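PDB 1UAI: polyguluronate lyase from Corynebacterium sp., which probably cleaves alginate as a lyase acting on its poly(alpha-L-guluronate) stretches. Local coordinates for residues A[94-108]-A[210-224]. Sequence-based numbering, arbitrary orientation.
Sequences THTMVFREAFNHLPE and NYGQVSLYKLQVTHS
His-105 and Tyr-211 lie in an offset stack, centroids 4.0 Å apart and planes at 19°, with Tyr-211 CE1 over one face of the imidazole. With CG anti to the backbone N (chi1 -153°), the His-105 ring also brings ND1 to Tyr-211 O, a 2.9 Å hydrogen bond lying close to the ring plane. Next to it, Asn-104 OD1 accepts two donors: Ser-215 OG at 2.7 Å, and Gln-213 NE2 at 3.2 Å from above the carboxamide plane; Gln-213 OE1 accepts from Arg-57 NE. Water 2 joins Asn-104 ND2 to Tyr-217 OH. The extended Arg-100 and Lys-218 chains pack lengthwise; Lys-218 NZ sits over one guanidinium face, 3.1 Å from Arg-100 NH2, and Glu-159 forms a salt bridge with Arg-100 NE. On the other face of the sheet, Met-97 SD meets Leu-219 CD1 at 3.8 Å and Phe-103 CD1 touches Val-214 CG2, toward strands 112-119 and 189-192. Strands 95-105 and 211-223 are antiparallel neighbours in the seven-stranded sheet of the jellyroll beta-sandwich, with classic bulges at Asn-104/His-105 and Tyr-217/Lys-218. These apolar pairs thus contribute to the sandwich interior; the Arg-100 face is mostly polar, and Glu-159 probably offsets part of its clustered positive charge.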
loop_
_atom_site.group_PDB
_atom_site.type_symbol
_atom_site.label_atom_id
_atom_site.label_comp_id
_atom_site.label_asym_id
_atom_site.label_seq_id
_atom_site.Cartn_x
_atom_site.Cartn_y
_atom_site.Cartn_z
ATOM N N THR A 94 -11.129 13.632 11.982
ATOM C CA THR A 94 -9.930 12.900 12.370
ATOM C C THR A 94 -9.935 11.611 11.558
ATOM O O THR A 94 -10.861 10.803 11.661
ATOM C CB THR A 94 -9.943 12.591 13.877
ATOM O OG1 THR A 94 -10.033 13.822 14.607
ATOM C CG2 THR A 94 -8.675 11.860 14.290
ATOM N N HIS A 95 -8.889 11.428 10.761
ATOM C CA HIS A 95 -8.781 10.285 9.866
ATOM C C HIS A 95 -7.562 9.455 10.189
ATOM O O HIS A 95 -6.429 9.933 10.113
ATOM C CB HIS A 95 -8.767 10.827 8.447
ATOM C CG HIS A 95 -9.858 11.823 8.214
ATOM N ND1 HIS A 95 -9.685 13.181 8.379
ATOM C CD2 HIS A 95 -11.176 11.640 7.976
ATOM C CE1 HIS A 95 -10.852 13.787 8.256
ATOM N NE2 HIS A 95 -11.773 12.875 8.013
ATOM N N THR A 96 -7.808 8.196 10.531
ATOM C CA THR A 96 -6.751 7.304 10.963
ATOM C C THR A 96 -6.651 5.982 10.225
ATOM O O THR A 96 -7.663 5.371 9.888
ATOM C CB THR A 96 -6.954 6.946 12.461
ATOM O OG1 THR A 96 -7.128 8.146 13.223
ATOM C CG2 THR A 96 -5.775 6.159 13.005
ATOM N N MET A 97 -5.418 5.556 9.960
ATOM C CA MET A 97 -5.189 4.235 9.400
ATOM C C MET A 97 -4.074 3.616 10.220
ATOM O O MET A 97 -2.988 4.189 10.353
ATOM C CB MET A 97 -4.767 4.219 7.926
ATOM C CG MET A 97 -4.403 2.782 7.497
ATOM S SD MET A 97 -4.253 2.419 5.738
ATOM C CE MET A 97 -2.801 3.386 5.331
ATOM N N VAL A 98 -4.371 2.465 10.809
ATOM C CA VAL A 98 -3.392 1.712 11.573
ATOM C C VAL A 98 -3.196 0.429 10.787
ATOM O O VAL A 98 -4.167 -0.226 10.402
ATOM C CB VAL A 98 -3.899 1.341 12.980
ATOM C CG1 VAL A 98 -2.866 0.466 13.687
ATOM C CG2 VAL A 98 -4.171 2.596 13.785
ATOM N N PHE A 99 -1.946 0.074 10.536
ATOM C CA PHE A 99 -1.672 -1.141 9.794
ATOM C C PHE A 99 -0.428 -1.827 10.323
ATOM O O PHE A 99 0.435 -1.195 10.933
ATOM C CB PHE A 99 -1.498 -0.819 8.301
ATOM C CG PHE A 99 -0.298 0.039 7.993
ATOM C CD1 PHE A 99 0.939 -0.538 7.715
ATOM C CD2 PHE A 99 -0.400 1.429 8.002
ATOM C CE1 PHE A 99 2.053 0.255 7.452
ATOM C CE2 PHE A 99 0.707 2.228 7.741
ATOM C CZ PHE A 99 1.935 1.642 7.466
ATOM N N ARG A 100 -0.366 -3.136 10.123
ATOM C CA ARG A 100 0.796 -3.914 10.517
ATOM C C ARG A 100 1.201 -4.653 9.263
ATOM O O ARG A 100 0.393 -5.370 8.673
ATOM C CB ARG A 100 0.462 -4.905 11.629
ATOM C CG ARG A 100 0.248 -4.238 12.969
ATOM C CD ARG A 100 -0.024 -5.241 14.067
ATOM N NE ARG A 100 -0.456 -4.567 15.285
ATOM C CZ ARG A 100 -0.880 -5.193 16.377
ATOM N NH1 ARG A 100 -0.927 -6.518 16.404
ATOM N NH2 ARG A 100 -1.264 -4.493 17.434
ATOM N N GLU A 101 2.442 -4.463 8.837
ATOM C CA GLU A 101 2.903 -5.120 7.629
ATOM C C GLU A 101 4.388 -5.392 7.690
ATOM O O GLU A 101 5.092 -4.938 8.597
ATOM C CB GLU A 101 2.610 -4.248 6.400
ATOM C CG GLU A 101 3.415 -2.950 6.344
ATOM C CD GLU A 101 3.106 -2.107 5.112
ATOM O OE1 GLU A 101 2.006 -2.269 4.537
ATOM O OE2 GLU A 101 3.951 -1.270 4.723
ATOM N N ALA A 102 4.850 -6.158 6.714
ATOM C CA ALA A 102 6.258 -6.471 6.584
ATOM C C ALA A 102 6.585 -6.458 5.100
ATOM O O ALA A 102 5.774 -6.890 4.275
ATOM C CB ALA A 102 6.565 -7.846 7.170
ATOM N N PHE A 103 7.752 -5.924 4.758
ATOM C CA PHE A 103 8.214 -5.923 3.373
ATOM C C PHE A 103 8.949 -7.264 3.280
ATOM O O PHE A 103 9.841 -7.536 4.089
ATOM C CB PHE A 103 9.182 -4.762 3.125
ATOM C CG PHE A 103 8.537 -3.400 3.192
ATOM C CD1 PHE A 103 7.910 -2.850 2.077
ATOM C CD2 PHE A 103 8.569 -2.661 4.372
ATOM C CE1 PHE A 103 7.327 -1.582 2.136
ATOM C CE2 PHE A 103 7.989 -1.396 4.440
ATOM C CZ PHE A 103 7.368 -0.856 3.320
ATOM N N ASN A 104 8.581 -8.093 2.306
ATOM C CA ASN A 104 9.179 -9.422 2.164
ATOM C C ASN A 104 10.190 -9.591 1.044
ATOM O O ASN A 104 11.078 -10.440 1.129
ATOM C CB ASN A 104 8.103 -10.483 1.896
ATOM C CG ASN A 104 6.941 -10.423 2.857
ATOM O OD1 ASN A 104 5.786 -10.345 2.429
ATOM N ND2 ASN A 104 7.225 -10.488 4.154
ATOM N N HIS A 105 10.052 -8.801 -0.010
ATOM C CA HIS A 105 10.906 -8.975 -1.172
ATOM C C HIS A 105 11.028 -7.657 -1.912
ATOM O O HIS A 105 10.084 -6.867 -1.945
ATOM C CB HIS A 105 10.249 -10.036 -2.064
ATOM C CG HIS A 105 11.201 -10.811 -2.921
ATOM N ND1 HIS A 105 11.615 -10.373 -4.160
ATOM C CD2 HIS A 105 11.776 -12.022 -2.737
ATOM C CE1 HIS A 105 12.402 -11.284 -4.704
ATOM N NE2 HIS A 105 12.515 -12.295 -3.861
ATOM N N LEU A 106 12.189 -7.431 -2.516
ATOM C CA LEU A 106 12.441 -6.203 -3.252
ATOM C C LEU A 106 12.912 -6.498 -4.664
ATOM O O LEU A 106 13.561 -7.514 -4.913
ATOM C CB LEU A 106 13.511 -5.375 -2.538
ATOM C CG LEU A 106 13.134 -4.827 -1.162
ATOM C CD1 LEU A 106 14.364 -4.262 -0.474
ATOM C CD2 LEU A 106 12.060 -3.760 -1.318
ATOM N N PRO A 107 12.584 -5.614 -5.613
ATOM C CA PRO A 107 13.019 -5.838 -6.991
ATOM C C PRO A 107 14.529 -5.651 -7.107
ATOM O O PRO A 107 15.160 -5.022 -6.252
ATOM C CB PRO A 107 12.231 -4.791 -7.778
ATOM C CG PRO A 107 12.038 -3.686 -6.781
ATOM C CD PRO A 107 11.720 -4.424 -5.509
ATOM N N GLU A 108 15.103 -6.211 -8.164
ATOM C CA GLU A 108 16.533 -6.105 -8.417
ATOM C C GLU A 108 16.891 -4.702 -8.901
ATOM O O GLU A 108 16.034 -3.970 -9.396
ATOM C CB GLU A 108 16.949 -7.113 -9.494
ATOM C CG GLU A 108 16.780 -8.573 -9.113
ATOM C CD GLU A 108 17.743 -9.001 -8.025
ATOM O OE1 GLU A 108 18.951 -8.711 -8.159
ATOM O OE2 GLU A 108 17.298 -9.630 -7.043
ATOM N N ASN A 210 11.054 -11.125 -10.535
ATOM C CA ASN A 210 11.748 -9.926 -10.055
ATOM C C ASN A 210 10.607 -9.073 -9.510
ATOM O O ASN A 210 9.895 -8.421 -10.275
ATOM C CB ASN A 210 12.434 -9.241 -11.239
ATOM C CG ASN A 210 13.194 -7.998 -10.842
ATOM O OD1 ASN A 210 13.192 -7.594 -9.678
ATOM N ND2 ASN A 210 13.850 -7.376 -11.813
ATOM N N TYR A 211 10.445 -9.061 -8.189
ATOM C CA TYR A 211 9.298 -8.374 -7.612
ATOM C C TYR A 211 9.425 -7.797 -6.216
ATOM O O TYR A 211 10.373 -8.067 -5.477
ATOM C CB TYR A 211 8.128 -9.362 -7.595
ATOM C CG TYR A 211 8.392 -10.583 -6.720
ATOM C CD1 TYR A 211 8.161 -10.550 -5.341
ATOM C CD2 TYR A 211 8.896 -11.764 -7.270
ATOM C CE1 TYR A 211 8.422 -11.663 -4.534
ATOM C CE2 TYR A 211 9.162 -12.880 -6.473
ATOM C CZ TYR A 211 8.922 -12.824 -5.108
ATOM O OH TYR A 211 9.174 -13.930 -4.327
ATOM N N GLY A 212 8.419 -6.999 -5.880
ATOM C CA GLY A 212 8.306 -6.424 -4.561
ATOM C C GLY A 212 7.122 -7.145 -3.934
ATOM O O GLY A 212 6.154 -7.482 -4.626
ATOM N N GLN A 213 7.200 -7.411 -2.637
ATOM C CA GLN A 213 6.114 -8.086 -1.939
ATOM C C GLN A 213 5.981 -7.556 -0.524
ATOM O O GLN A 213 6.979 -7.301 0.153
ATOM C CB GLN A 213 6.350 -9.598 -1.888
ATOM C CG GLN A 213 5.294 -10.353 -1.082
ATOM C CD GLN A 213 5.482 -11.855 -1.142
ATOM O OE1 GLN A 213 5.438 -12.451 -2.216
ATOM N NE2 GLN A 213 5.693 -12.473 0.013
ATOM N N VAL A 214 4.734 -7.393 -0.099
ATOM C CA VAL A 214 4.400 -6.912 1.232
ATOM C C VAL A 214 3.328 -7.831 1.816
ATOM O O VAL A 214 2.447 -8.300 1.096
ATOM C CB VAL A 214 3.820 -5.474 1.181
ATOM C CG1 VAL A 214 3.287 -5.068 2.545
ATOM C CG2 VAL A 214 4.884 -4.497 0.716
ATOM N N SER A 215 3.417 -8.096 3.115
ATOM C CA SER A 215 2.425 -8.912 3.804
ATOM C C SER A 215 1.724 -7.991 4.795
ATOM O O SER A 215 2.373 -7.300 5.583
ATOM C CB SER A 215 3.082 -10.081 4.540
ATOM O OG SER A 215 3.516 -11.077 3.629
ATOM N N LEU A 216 0.398 -7.982 4.734
ATOM C CA LEU A 216 -0.424 -7.137 5.590
ATOM C C LEU A 216 -1.138 -8.000 6.627
ATOM O O LEU A 216 -1.907 -8.899 6.282
ATOM C CB LEU A 216 -1.430 -6.390 4.716
ATOM C CG LEU A 216 -2.231 -5.226 5.295
ATOM C CD1 LEU A 216 -1.294 -4.180 5.874
ATOM C CD2 LEU A 216 -3.084 -4.618 4.189
ATOM N N TYR A 217 -0.882 -7.701 7.897
ATOM C CA TYR A 217 -1.425 -8.457 9.021
ATOM C C TYR A 217 -2.570 -7.803 9.777
ATOM O O TYR A 217 -3.382 -8.491 10.398
ATOM C CB TYR A 217 -0.281 -8.777 9.981
ATOM C CG TYR A 217 0.744 -9.680 9.344
ATOM C CD1 TYR A 217 0.488 -11.041 9.207
ATOM C CD2 TYR A 217 1.927 -9.171 8.805
ATOM C CE1 TYR A 217 1.370 -11.877 8.548
ATOM C CE2 TYR A 217 2.826 -10.007 8.136
ATOM C CZ TYR A 217 2.533 -11.360 8.013
ATOM O OH TYR A 217 3.379 -12.209 7.336
ATOM N N LYS A 218 -2.624 -6.480 9.737
ATOM C CA LYS A 218 -3.677 -5.734 10.410
ATOM C C LYS A 218 -3.944 -4.510 9.549
ATOM O O LYS A 218 -3.012 -3.929 8.996
ATOM C CB LYS A 218 -3.205 -5.316 11.802
ATOM C CG LYS A 218 -4.302 -4.927 12.771
ATOM C CD LYS A 218 -3.719 -4.788 14.170
ATOM C CE LYS A 218 -4.796 -4.686 15.230
ATOM N NZ LYS A 218 -4.194 -4.688 16.593
ATOM N N LEU A 219 -5.212 -4.134 9.426
ATOM C CA LEU A 219 -5.601 -2.978 8.625
ATOM C C LEU A 219 -6.869 -2.391 9.220
ATOM O O LEU A 219 -7.935 -3.007 9.163
ATOM C CB LEU A 219 -5.856 -3.395 7.175
ATOM C CG LEU A 219 -6.262 -2.274 6.216
ATOM C CD1 LEU A 219 -5.136 -1.250 6.096
ATOM C CD2 LEU A 219 -6.591 -2.870 4.856
ATOM N N GLN A 220 -6.750 -1.192 9.783
ATOM C CA GLN A 220 -7.877 -0.535 10.431
ATOM C C GLN A 220 -7.950 0.935 10.031
ATOM O O GLN A 220 -6.968 1.662 10.146
ATOM C CB GLN A 220 -7.724 -0.631 11.959
ATOM C CG GLN A 220 -7.221 -1.986 12.471
ATOM C CD GLN A 220 -6.964 -2.009 13.976
ATOM O OE1 GLN A 220 -6.434 -1.056 14.545
ATOM N NE2 GLN A 220 -7.320 -3.115 14.620
ATOM N N VAL A 221 -9.114 1.362 9.556
ATOM C CA VAL A 221 -9.326 2.751 9.176
ATOM C C VAL A 221 -10.535 3.283 9.926
ATOM O O VAL A 221 -11.561 2.606 10.026
ATOM C CB VAL A 221 -9.562 2.896 7.653
ATOM C CG1 VAL A 221 -10.162 4.264 7.338
ATOM C CG2 VAL A 221 -8.241 2.731 6.910
ATOM N N THR A 222 -10.402 4.487 10.472
ATOM C CA THR A 222 -11.499 5.112 11.193
ATOM C C THR A 222 -11.594 6.581 10.816
ATOM O O THR A 222 -10.609 7.208 10.412
ATOM C CB THR A 222 -11.327 5.009 12.726
ATOM O OG1 THR A 222 -10.178 5.760 13.131
ATOM C CG2 THR A 222 -11.160 3.560 13.155
ATOM N N HIS A 223 -12.802 7.114 10.951
ATOM C CA HIS A 223 -13.088 8.506 10.636
ATOM C C HIS A 223 -14.079 9.033 11.662
ATOM O O HIS A 223 -15.068 8.370 11.969
ATOM C CB HIS A 223 -13.708 8.612 9.240
ATOM C CG HIS A 223 -12.779 8.226 8.133
ATOM N ND1 HIS A 223 -11.721 9.017 7.743
ATOM C CD2 HIS A 223 -12.738 7.127 7.341
ATOM C CE1 HIS A 223 -11.068 8.425 6.761
ATOM N NE2 HIS A 223 -11.664 7.276 6.497
ATOM N N SER A 224 -13.808 10.213 12.206
ATOM C CA SER A 224 -14.717 10.814 13.176
ATOM C C SER A 224 -14.674 12.328 13.051
ATOM O O SER A 224 -13.898 12.825 12.205
ATOM C CB SER A 224 -14.347 10.400 14.603
ATOM O OG SER A 224 -13.099 10.939 14.990
ATOM O OXT SER A 224 -15.419 12.994 13.799
HETATM O O HOH W 1 -9.902 8.498 13.130
HETATM O O HOH W 2 5.784 -11.515 6.482
#